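Local coordinates for protein putative fimbrium anchoring subunit Fim4B (Bacteroides ovatus, PDB 5CAG) that probably serves as the anchoring subunit of a fimbrium, a predicted outer-membrane lipoprotein of the FimB/Mfa2 family, at residues 16-21 with 132-137; 66-71 with 122-127; 38-43 with 72-77. All coordinates share one frame; numbering follows the deposited sequence.

Contact 1 (16-21 with 132-137); sequences PVSGVD and EVLRLD
Three backbone hydrogen bonds join the start of strand 20-25 to the start of strand 134-154, a parallel pair of strands far apart in sequence. Leu134 N donates to Gly19 O at 3.2 Å. Asp21 N donates to Leu134 O at 2.8 Å, in the carbonyl plane. The third, Leu136 N to Asp21 O, is 2.9 Å long, and its donor stands above the carbonyl plane. Val20 also pairs with Met62 of strand 59-62. The pairing is consistent with a transthyretin-like beta domain, the DUF5119 region.

The apolar contacts lie on the face of Val20 and Leu134. Val20 CG1 is anti to its carbonyl carbon and lies 4.1 Å from Leu134 CB. Leu136 crosses Val20 obliquely, with its CD2 branch 3.8 Å from Val20 CB. Val133 CG1 touches Gly19 O (3.4 Å) and packs 4.0 Å from Asp21 CB.

Asp21 and Arg135 share the other face. Their opposite charges lie near each other without contact, Asp21 OD2 being 4.6 Å from Arg135 NE. Arg135 makes a long salt bridge with Glu132 of its own segment.

The pairing thus rests on backbone bonds and aliphatic packing, and the Asp21-Arg135 attraction is probably secondary.

Contact 2 (66-71 with 122-127); sequences PGRYSV and IDELKI
Pro66 leads into the strand with its CB 3.4 Å from Ile127 O. Gly67 and Ile127 then form an antiparallel hydrogen-bonded pair. Gly67 N gives to Ile127 O, and Ile127 N gives back to Gly67 O. With phi at 148°, Gly67 has a backbone in which a CB would press on the carbonyl of Pro66.

Arg68 pairs with Lys126 without backbone bonds between them. Its chain bends at chi3 (-44°) and carries NH1 to Glu124. Glu124 extends to meet it, and Arg68 NH1 lies 2.8 Å from Glu124 OE1 in a salt bridge. The hydrogen bond within it is weak, and the guanidinium and carboxylate planes are 74° apart. Lys44 is a second cationic partner of OE1.

Tyr69 and Leu125 make a reciprocal pair, each N to the other's O at 2.9 Å. Ile127 crosses Tyr69 at about a right angle, with its CD1 3.7 Å from Tyr69 CD2. The hydroxyl of Tyr69 bonds to Pro65 O.

At Ser70 the register slips by one residue, a beta bulge at the corner in the other strand. Ser70 OG, anti to its carbonyl carbon, donates to Asp123 O at 2.6 Å, coming in from above the carbonyl plane. Val71 resumes the ladder with Ile122, Val71 N to Ile122 O being 2.9 Å. Val71 CG2 lies 4.0 Å from Leu125 CD2.

The pairing lies in the DUF5119 region, consistent with a transthyretin-like beta domain. Strand 36-43 runs along the other edge of strand 67-75. Its Phe41 meets Tyr69 edge-to-face and also touches Val71 and Leu125. Leu134 and Trp138 of strand 134-154 add to the same apolar face.

Contact 3 (38-43 with 72-77); sequences RVIFYP and VVYNYN
This is a buried antiparallel pairing of strand 36-43 with the second half of strand 67-75, in the DUF5119 region, and is consistent with a transthyretin-like beta domain. A side-chain hydrogen bond, Arg38 to Tyr74, runs across the same two strands. Four backbone bonds make two hydrogen-bonded pairs. Arg38 N gives to Tyr74 O at 2.8 Å, nearly along the C=O axis, and Tyr74 N returns a bond to Arg38 O. Ile40 N gives to Val72 O at 2.9 Å, and Val72 N gives to Ile40 O. Between these pairs, Val39 faces Val73.

Arg38, Ile40, Val72 and Tyr74 share one face. Arg38 and Tyr74 lie side by side and point the same way. CG of Tyr74 takes the crowded position between the backbone N and the carbonyl carbon (chi1 67°), which brings the ring alongside the arginine. Arg38 CB sits over one ring face, offset toward the rim. Arg38 NH1 then donates to Tyr74 OH at 2.8 Å, in the guanidinium plane, with that plane 76° from the ring. Ile40 CD1 lies 3.6 Å above the Arg38 guanidinium plane, offset toward the rim. Val72 CG2 packs against Ile40, 3.8 Å from Ile40 CB, and also meets the edge of the Tyr42 ring at CE1. Salt bridges from Arg38 NH2 to Asp52 and Glu86 probably offset its buried charge. Tyr42 OH bonds to Glu86 O.

The opposite face holds the aliphatic pair, with Val39 CG2 3.9 Å from Val73 CG1.

Strand 51-56 pairs with the far edge of strand 36-43, through Val39 with Lys53 and Phe41 with Val51. Strand 118-127 takes the other edge of strand 67-75, where Val73 bonds to Leu120. Met62 of strand 59-62 packs against Val39.

How the contacts relate
The three contacts lie on one side of the chain's centre, within the DUF5119 region. Contacts 2 and 3 share strand 67-75, which runs between strands 118-127 and 36-43, and their centres are 13 Å apart. A probable hydrogen bond, Tyr42 N to Ser70 O at 2.8 Å, joins them, and Ile127 CD1 packs 3.6 Å from Phe41 CE2. Contact 1 lies 13 Å from contact 2, centre to centre. There Ile127 CG2 meets Leu134 CD1 at 3.9 Å, so Ile127 packs against residues of both other contacts. Contacts 1 and 3 do not touch; their nearest atoms are about 5 Å apart. A sulfate, probably from the crystallisation liquor, lies about 6 Å from the Asp123 side chain.

Contact 1 (16-21 with 132-137)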
loop_
_atom_site.group_PDB
_atom_site.type_symbol
_atom_site.label_atom_id
_atom_site.label_comp_id
_atom_site.label_asym_id
_atom_site.label_seq_id
_atom_site.Cartn_x
_atom_site.Cartn_y
_atom_site.Cartn_z
ATOM N N PRO A 16 28.947 21.868 -10.602
ATOM C CA PRO A 16 27.977 22.854 -10.059
ATOM C C PRO A 16 26.566 22.294 -9.795
ATOM O O PRO A 16 26.050 21.499 -10.590
ATOM C CB PRO A 16 27.933 23.953 -11.135
ATOM C CG PRO A 16 28.473 23.322 -12.370
ATOM C CD PRO A 16 29.480 22.309 -11.910
ATOM N N VAL A 17 25.945 22.716 -8.667
ATOM C CA VAL A 17 24.610 22.259 -8.269
ATOM C C VAL A 17 23.692 23.409 -7.877
ATOM O O VAL A 17 23.939 24.126 -6.900
ATOM C CB VAL A 17 24.612 21.184 -7.148
ATOM C CG1 VAL A 17 24.873 19.796 -7.716
ATOM C CG2 VAL A 17 25.592 21.520 -6.019
ATOM N N SER A 18 22.604 23.550 -8.637
ATOM C CA SER A 18 21.553 24.510 -8.337
ATOM C C SER A 18 20.598 23.776 -7.406
ATOM O O SER A 18 19.796 22.966 -7.869
ATOM C CB SER A 18 20.874 25.017 -9.616
ATOM O OG SER A 18 20.271 23.998 -10.399
ATOM N N GLY A 19 20.780 23.966 -6.100
ATOM C CA GLY A 19 19.980 23.300 -5.078
ATOM C C GLY A 19 18.485 23.554 -5.167
ATOM O O GLY A 19 18.042 24.565 -5.730
ATOM N N VAL A 20 17.691 22.613 -4.634
ATOM C CA VAL A 20 16.236 22.738 -4.591
ATOM C C VAL A 20 15.787 22.800 -3.126
ATOM O O VAL A 20 16.540 22.405 -2.234
ATOM C CB VAL A 20 15.454 21.667 -5.397
ATOM C CG1 VAL A 20 15.751 21.757 -6.885
ATOM C CG2 VAL A 20 15.703 20.264 -4.871
ATOM N N ASP A 21 14.589 23.345 -2.886
ATOM C CA ASP A 21 14.016 23.464 -1.558
ATOM C C ASP A 21 12.593 22.932 -1.607
ATOM O O ASP A 21 11.684 23.570 -2.157
ATOM C CB ASP A 21 14.086 24.914 -1.041
ATOM C CG ASP A 21 13.741 25.135 0.431
ATOM O OD1 ASP A 21 13.239 24.180 1.090
ATOM O OD2 ASP A 21 13.914 26.272 0.913
ATOM N N GLU A 132 19.674 31.016 -8.174
ATOM C CA GLU A 132 18.842 30.940 -6.983
ATOM C C GLU A 132 18.257 29.500 -6.772
ATOM O O GLU A 132 18.198 28.698 -7.714
ATOM C CB GLU A 132 17.733 32.010 -7.060
ATOM C CG GLU A 132 17.225 32.493 -5.705
ATOM C CD GLU A 132 18.284 32.831 -4.668
ATOM O OE1 GLU A 132 19.117 33.730 -4.939
ATOM O OE2 GLU A 132 18.288 32.183 -3.593
ATOM N N VAL A 133 17.871 29.185 -5.507
ATOM C CA VAL A 133 17.279 27.912 -5.036
ATOM C C VAL A 133 15.869 27.713 -5.644
ATOM O O VAL A 133 15.014 28.594 -5.489
ATOM C CB VAL A 133 17.201 27.842 -3.478
ATOM C CG1 VAL A 133 17.231 26.402 -2.991
ATOM C CG2 VAL A 133 18.292 28.667 -2.799
ATOM N N LEU A 134 15.614 26.566 -6.312
ATOM C CA LEU A 134 14.292 26.305 -6.908
ATOM C C LEU A 134 13.362 25.743 -5.821
ATOM O O LEU A 134 13.726 24.788 -5.137
ATOM C CB LEU A 134 14.392 25.375 -8.135
ATOM C CG LEU A 134 15.235 25.939 -9.294
ATOM C CD1 LEU A 134 16.202 24.894 -9.845
ATOM C CD2 LEU A 134 14.370 26.597 -10.386
ATOM N N ARG A 135 12.201 26.387 -5.609
ATOM C CA ARG A 135 11.272 26.022 -4.539
ATOM C C ARG A 135 10.107 25.155 -5.026
ATOM O O ARG A 135 9.208 25.630 -5.721
ATOM C CB ARG A 135 10.737 27.280 -3.820
ATOM C CG ARG A 135 11.690 27.895 -2.787
ATOM C CD ARG A 135 12.498 29.079 -3.310
ATOM N NE ARG A 135 13.611 29.422 -2.416
ATOM C CZ ARG A 135 14.569 30.302 -2.700
ATOM N NH1 ARG A 135 14.570 30.943 -3.863
ATOM N NH2 ARG A 135 15.537 30.544 -1.826
ATOM N N LEU A 136 10.121 23.878 -4.636
ATOM C CA LEU A 136 9.053 22.924 -4.933
ATOM C C LEU A 136 8.042 22.891 -3.762
ATOM O O LEU A 136 8.460 22.849 -2.597
ATOM C CB LEU A 136 9.636 21.508 -5.131
ATOM C CG LEU A 136 10.365 21.093 -6.409
ATOM C CD1 LEU A 136 9.546 21.281 -7.644
ATOM C CD2 LEU A 136 11.776 21.587 -6.454
ATOM N N ASP A 137 6.736 22.902 -4.051
ATOM C CA ASP A 137 5.743 22.811 -2.986
ATOM C C ASP A 137 4.934 21.553 -3.220
ATOM O O ASP A 137 4.110 21.506 -4.123
ATOM C CB ASP A 137 4.883 24.066 -2.912
ATOM C CG ASP A 137 5.576 25.194 -2.196
ATOM O OD1 ASP A 137 6.472 25.816 -2.802
ATOM O OD2 ASP A 137 5.225 25.455 -1.029
#

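Contact 2 (66-71 with 122-127)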
loop_
_atom_site.group_PDB
_atom_site.type_symbol
_atom_site.label_atom_id
_atom_site.label_comp_id
_atom_site.label_asym_id
_atom_site.label_seq_id
_atom_site.Cartn_x
_atom_site.Cartn_y
_atom_site.Cartn_z
ATOM N N PRO A 66 21.403 20.300 -12.603
ATOM C CA PRO A 66 20.348 20.469 -13.625
ATOM C C PRO A 66 20.202 19.250 -14.557
ATOM O O PRO A 66 21.139 18.455 -14.723
ATOM C CB PRO A 66 20.782 21.729 -14.385
ATOM C CG PRO A 66 21.738 22.426 -13.455
ATOM C CD PRO A 66 22.468 21.306 -12.773
ATOM N N GLY A 67 18.998 19.089 -15.100
ATOM C CA GLY A 67 18.651 17.995 -16.000
ATOM C C GLY A 67 17.210 17.538 -15.888
ATOM O O GLY A 67 16.458 18.031 -15.038
ATOM N N ARG A 68 16.813 16.601 -16.775
ATOM C CA ARG A 68 15.478 15.995 -16.788
ATOM C C ARG A 68 15.489 14.765 -15.894
ATOM O O ARG A 68 16.360 13.894 -16.047
ATOM C CB ARG A 68 15.031 15.604 -18.209
ATOM C CG ARG A 68 14.632 16.741 -19.153
ATOM C CD ARG A 68 13.986 16.221 -20.444
ATOM N NE ARG A 68 14.689 15.064 -21.017
ATOM C CZ ARG A 68 14.133 13.879 -21.263
ATOM N NH1 ARG A 68 12.838 13.682 -21.034
ATOM N NH2 ARG A 68 14.863 12.886 -21.757
ATOM N N TYR A 69 14.526 14.694 -14.967
ATOM C CA TYR A 69 14.387 13.600 -14.010
ATOM C C TYR A 69 12.983 13.040 -13.899
ATOM O O TYR A 69 12.007 13.654 -14.332
ATOM C CB TYR A 69 14.747 14.085 -12.594
ATOM C CG TYR A 69 16.150 14.591 -12.425
ATOM C CD1 TYR A 69 17.190 13.723 -12.104
ATOM C CD2 TYR A 69 16.435 15.948 -12.514
ATOM C CE1 TYR A 69 18.494 14.185 -11.942
ATOM C CE2 TYR A 69 17.735 16.424 -12.361
ATOM C CZ TYR A 69 18.760 15.539 -12.062
ATOM O OH TYR A 69 20.036 16.003 -11.891
ATOM N N SER A 70 12.887 11.909 -13.217
ATOM C CA SER A 70 11.663 11.277 -12.765
ATOM C C SER A 70 11.791 11.335 -11.245
ATOM O O SER A 70 12.903 11.143 -10.752
ATOM C CB SER A 70 11.548 9.865 -13.320
ATOM O OG SER A 70 11.299 9.871 -14.714
ATOM N N VAL A 71 10.749 11.710 -10.499
ATOM C CA VAL A 71 10.934 11.854 -9.048
ATOM C C VAL A 71 9.990 10.939 -8.258
ATOM O O VAL A 71 8.861 10.687 -8.703
ATOM C CB VAL A 71 10.760 13.341 -8.603
ATOM C CG1 VAL A 71 11.083 13.533 -7.124
ATOM C CG2 VAL A 71 11.608 14.277 -9.448
ATOM N N ILE A 122 6.436 11.970 -9.994
ATOM C CA ILE A 122 6.427 12.871 -11.150
ATOM C C ILE A 122 7.182 12.149 -12.252
ATOM O O ILE A 122 8.338 11.775 -12.021
ATOM C CB ILE A 122 7.065 14.239 -10.795
ATOM C CG1 ILE A 122 6.372 14.899 -9.597
ATOM C CG2 ILE A 122 7.083 15.158 -12.006
ATOM C CD1 ILE A 122 7.246 15.865 -8.818
ATOM N N ASP A 123 6.531 11.877 -13.406
ATOM C CA ASP A 123 7.195 11.173 -14.503
ATOM C C ASP A 123 8.305 12.035 -15.109
ATOM O O ASP A 123 9.349 11.493 -15.475
ATOM C CB ASP A 123 6.212 10.730 -15.589
ATOM C CG ASP A 123 5.274 9.587 -15.245
ATOM O OD1 ASP A 123 5.573 8.824 -14.273
ATOM O OD2 ASP A 123 4.274 9.404 -15.979
ATOM N N GLU A 124 8.096 13.368 -15.211
ATOM C CA GLU A 124 9.130 14.259 -15.744
ATOM C C GLU A 124 9.103 15.640 -15.096
ATOM O O GLU A 124 8.077 16.333 -15.148
ATOM C CB GLU A 124 9.075 14.403 -17.271
ATOM C CG GLU A 124 10.415 14.881 -17.799
ATOM C CD GLU A 124 10.478 15.258 -19.260
ATOM O OE1 GLU A 124 10.296 14.367 -20.123
ATOM O OE2 GLU A 124 10.786 16.438 -19.541
ATOM N N LEU A 125 10.275 16.022 -14.515
ATOM C CA LEU A 125 10.594 17.301 -13.882
ATOM C C LEU A 125 11.928 17.789 -14.434
ATOM O O LEU A 125 12.907 17.048 -14.375
ATOM C CB LEU A 125 10.648 17.166 -12.350
ATOM C CG LEU A 125 10.896 18.453 -11.555
ATOM C CD1 LEU A 125 9.696 19.358 -11.600
ATOM C CD2 LEU A 125 11.223 18.156 -10.121
ATOM N N LYS A 126 11.970 19.019 -14.988
ATOM C CA LYS A 126 13.186 19.586 -15.581
ATOM C C LYS A 126 13.772 20.675 -14.661
ATOM O O LYS A 126 13.270 21.807 -14.635
ATOM C CB LYS A 126 12.882 20.133 -17.001
ATOM C CG LYS A 126 14.093 20.570 -17.832
ATOM C CD LYS A 126 13.672 21.044 -19.223
ATOM C CE LYS A 126 14.771 21.736 -19.996
ATOM N NZ LYS A 126 14.231 22.520 -21.152
ATOM N N ILE A 127 14.835 20.321 -13.903
ATOM C CA ILE A 127 15.542 21.270 -13.039
ATOM C C ILE A 127 16.474 22.074 -13.942
ATOM O O ILE A 127 17.392 21.512 -14.544
ATOM C CB ILE A 127 16.281 20.580 -11.848
ATOM C CG1 ILE A 127 15.305 20.221 -10.739
ATOM C CG2 ILE A 127 17.407 21.441 -11.268
ATOM C CD1 ILE A 127 14.877 18.877 -10.812
#

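Contact 3 (38-43 with 72-77)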
loop_
_atom_site.group_PDB
_atom_site.type_symbol
_atom_site.label_atom_id
_atom_site.label_comp_id
_atom_site.label_asym_id
_atom_site.label_seq_id
_atom_site.Cartn_x
_atom_site.Cartn_y
_atom_site.Cartn_z
ATOM N N ARG A 38 11.773 9.923 1.929
ATOM C CA ARG A 38 12.906 9.673 1.043
ATOM C C ARG A 38 12.560 10.251 -0.308
ATOM O O ARG A 38 11.406 10.123 -0.740
ATOM C CB ARG A 38 13.260 8.183 0.936
ATOM C CG ARG A 38 14.682 7.962 0.407
ATOM C CD ARG A 38 14.709 6.743 -0.470
ATOM N NE ARG A 38 16.050 6.204 -0.708
ATOM C CZ ARG A 38 16.279 4.931 -1.028
ATOM N NH1 ARG A 38 15.270 4.068 -1.110
ATOM N NH2 ARG A 38 17.516 4.504 -1.235
ATOM N N VAL A 39 13.516 10.958 -0.940
ATOM C CA VAL A 39 13.320 11.622 -2.226
ATOM C C VAL A 39 14.330 11.068 -3.217
ATOM O O VAL A 39 15.540 11.085 -2.944
ATOM C CB VAL A 39 13.420 13.165 -2.119
ATOM C CG1 VAL A 39 13.107 13.821 -3.453
ATOM C CG2 VAL A 39 12.530 13.736 -1.016
ATOM N N ILE A 40 13.856 10.542 -4.352
ATOM C CA ILE A 40 14.802 10.020 -5.340
ATOM C C ILE A 40 14.547 10.693 -6.665
ATOM O O ILE A 40 13.410 10.759 -7.121
ATOM C CB ILE A 40 14.845 8.478 -5.497
ATOM C CG1 ILE A 40 14.897 7.760 -4.157
ATOM C CG2 ILE A 40 16.032 8.067 -6.358
ATOM C CD1 ILE A 40 14.408 6.348 -4.248
ATOM N N PHE A 41 15.620 11.166 -7.280
ATOM C CA PHE A 41 15.625 11.818 -8.571
ATOM C C PHE A 41 16.285 10.900 -9.598
ATOM O O PHE A 41 17.499 10.736 -9.554
ATOM C CB PHE A 41 16.395 13.136 -8.452
ATOM C CG PHE A 41 15.597 14.306 -7.938
ATOM C CD1 PHE A 41 15.368 14.468 -6.579
ATOM C CD2 PHE A 41 15.121 15.276 -8.809
ATOM C CE1 PHE A 41 14.663 15.574 -6.105
ATOM C CE2 PHE A 41 14.402 16.368 -8.333
ATOM C CZ PHE A 41 14.198 16.520 -6.984
ATOM N N TYR A 42 15.511 10.270 -10.489
ATOM C CA TYR A 42 16.102 9.392 -11.489
ATOM C C TYR A 42 16.370 10.207 -12.758
ATOM O O TYR A 42 15.435 10.753 -13.352
ATOM C CB TYR A 42 15.233 8.156 -11.781
ATOM C CG TYR A 42 14.941 7.300 -10.569
ATOM C CD1 TYR A 42 13.830 7.547 -9.767
ATOM C CD2 TYR A 42 15.743 6.212 -10.253
ATOM C CE1 TYR A 42 13.545 6.750 -8.664
ATOM C CE2 TYR A 42 15.461 5.404 -9.155
ATOM C CZ TYR A 42 14.360 5.677 -8.364
ATOM O OH TYR A 42 14.088 4.904 -7.262
ATOM N N PRO A 43 17.643 10.347 -13.172
ATOM C CA PRO A 43 17.922 11.115 -14.382
ATOM C C PRO A 43 17.445 10.365 -15.618
ATOM O O PRO A 43 17.576 9.137 -15.680
ATOM C CB PRO A 43 19.440 11.267 -14.346
ATOM C CG PRO A 43 19.903 10.072 -13.633
ATOM C CD PRO A 43 18.881 9.775 -12.600
ATOM N N VAL A 72 10.446 10.473 -7.076
ATOM C CA VAL A 72 9.626 9.698 -6.138
ATOM C C VAL A 72 9.836 10.250 -4.724
ATOM O O VAL A 72 10.959 10.598 -4.351
ATOM C CB VAL A 72 9.780 8.148 -6.146
ATOM C CG1 VAL A 72 9.337 7.531 -7.456
ATOM C CG2 VAL A 72 11.185 7.711 -5.778
ATOM N N VAL A 73 8.751 10.357 -3.955
ATOM C CA VAL A 73 8.802 10.791 -2.563
ATOM C C VAL A 73 7.894 9.880 -1.787
ATOM O O VAL A 73 6.690 9.821 -2.084
ATOM C CB VAL A 73 8.432 12.268 -2.304
ATOM C CG1 VAL A 73 8.752 12.643 -0.862
ATOM C CG2 VAL A 73 9.135 13.203 -3.271
ATOM N N TYR A 74 8.440 9.167 -0.807
ATOM C CA TYR A 74 7.610 8.291 -0.002
ATOM C C TYR A 74 8.102 8.330 1.452
ATOM O O TYR A 74 9.232 8.749 1.698
ATOM C CB TYR A 74 7.596 6.873 -0.590
ATOM C CG TYR A 74 8.930 6.159 -0.520
ATOM C CD1 TYR A 74 9.290 5.420 0.602
ATOM C CD2 TYR A 74 9.823 6.198 -1.588
ATOM C CE1 TYR A 74 10.515 4.761 0.672
ATOM C CE2 TYR A 74 11.067 5.554 -1.521
ATOM C CZ TYR A 74 11.409 4.840 -0.384
ATOM O OH TYR A 74 12.614 4.181 -0.289
ATOM N N ASN A 75 7.251 7.928 2.407
ATOM C CA ASN A 75 7.636 7.892 3.813
ATOM C C ASN A 75 8.446 6.613 4.077
ATOM O O ASN A 75 8.046 5.502 3.697
ATOM C CB ASN A 75 6.424 8.006 4.714
ATOM C CG ASN A 75 5.364 6.964 4.492
ATOM O OD1 ASN A 75 4.811 6.804 3.389
ATOM N ND2 ASN A 75 5.042 6.260 5.564
ATOM N N TYR A 76 9.611 6.777 4.708
ATOM C CA TYR A 76 10.501 5.645 4.881
ATOM C C TYR A 76 10.137 4.734 6.013
ATOM O O TYR A 76 10.212 3.526 5.797
ATOM C CB TYR A 76 11.988 6.044 5.002
ATOM C CG TYR A 76 12.350 7.103 6.020
ATOM C CD1 TYR A 76 12.543 6.774 7.356
ATOM C CD2 TYR A 76 12.644 8.404 5.626
ATOM C CE1 TYR A 76 12.915 7.732 8.295
ATOM C CE2 TYR A 76 13.073 9.359 6.546
ATOM C CZ TYR A 76 13.190 9.022 7.887
ATOM O OH TYR A 76 13.598 9.951 8.820
ATOM N N ASN A 77 9.788 5.254 7.200
ATOM C CA ASN A 77 9.589 4.364 8.346
ATOM C C ASN A 77 8.217 3.745 8.390
ATOM O O ASN A 77 7.267 4.413 8.817
ATOM C CB ASN A 77 9.877 5.086 9.662
ATOM C CG ASN A 77 10.557 4.225 10.698
ATOM O OD1 ASN A 77 11.472 3.434 10.398
ATOM N ND2 ASN A 77 10.162 4.418 11.954
#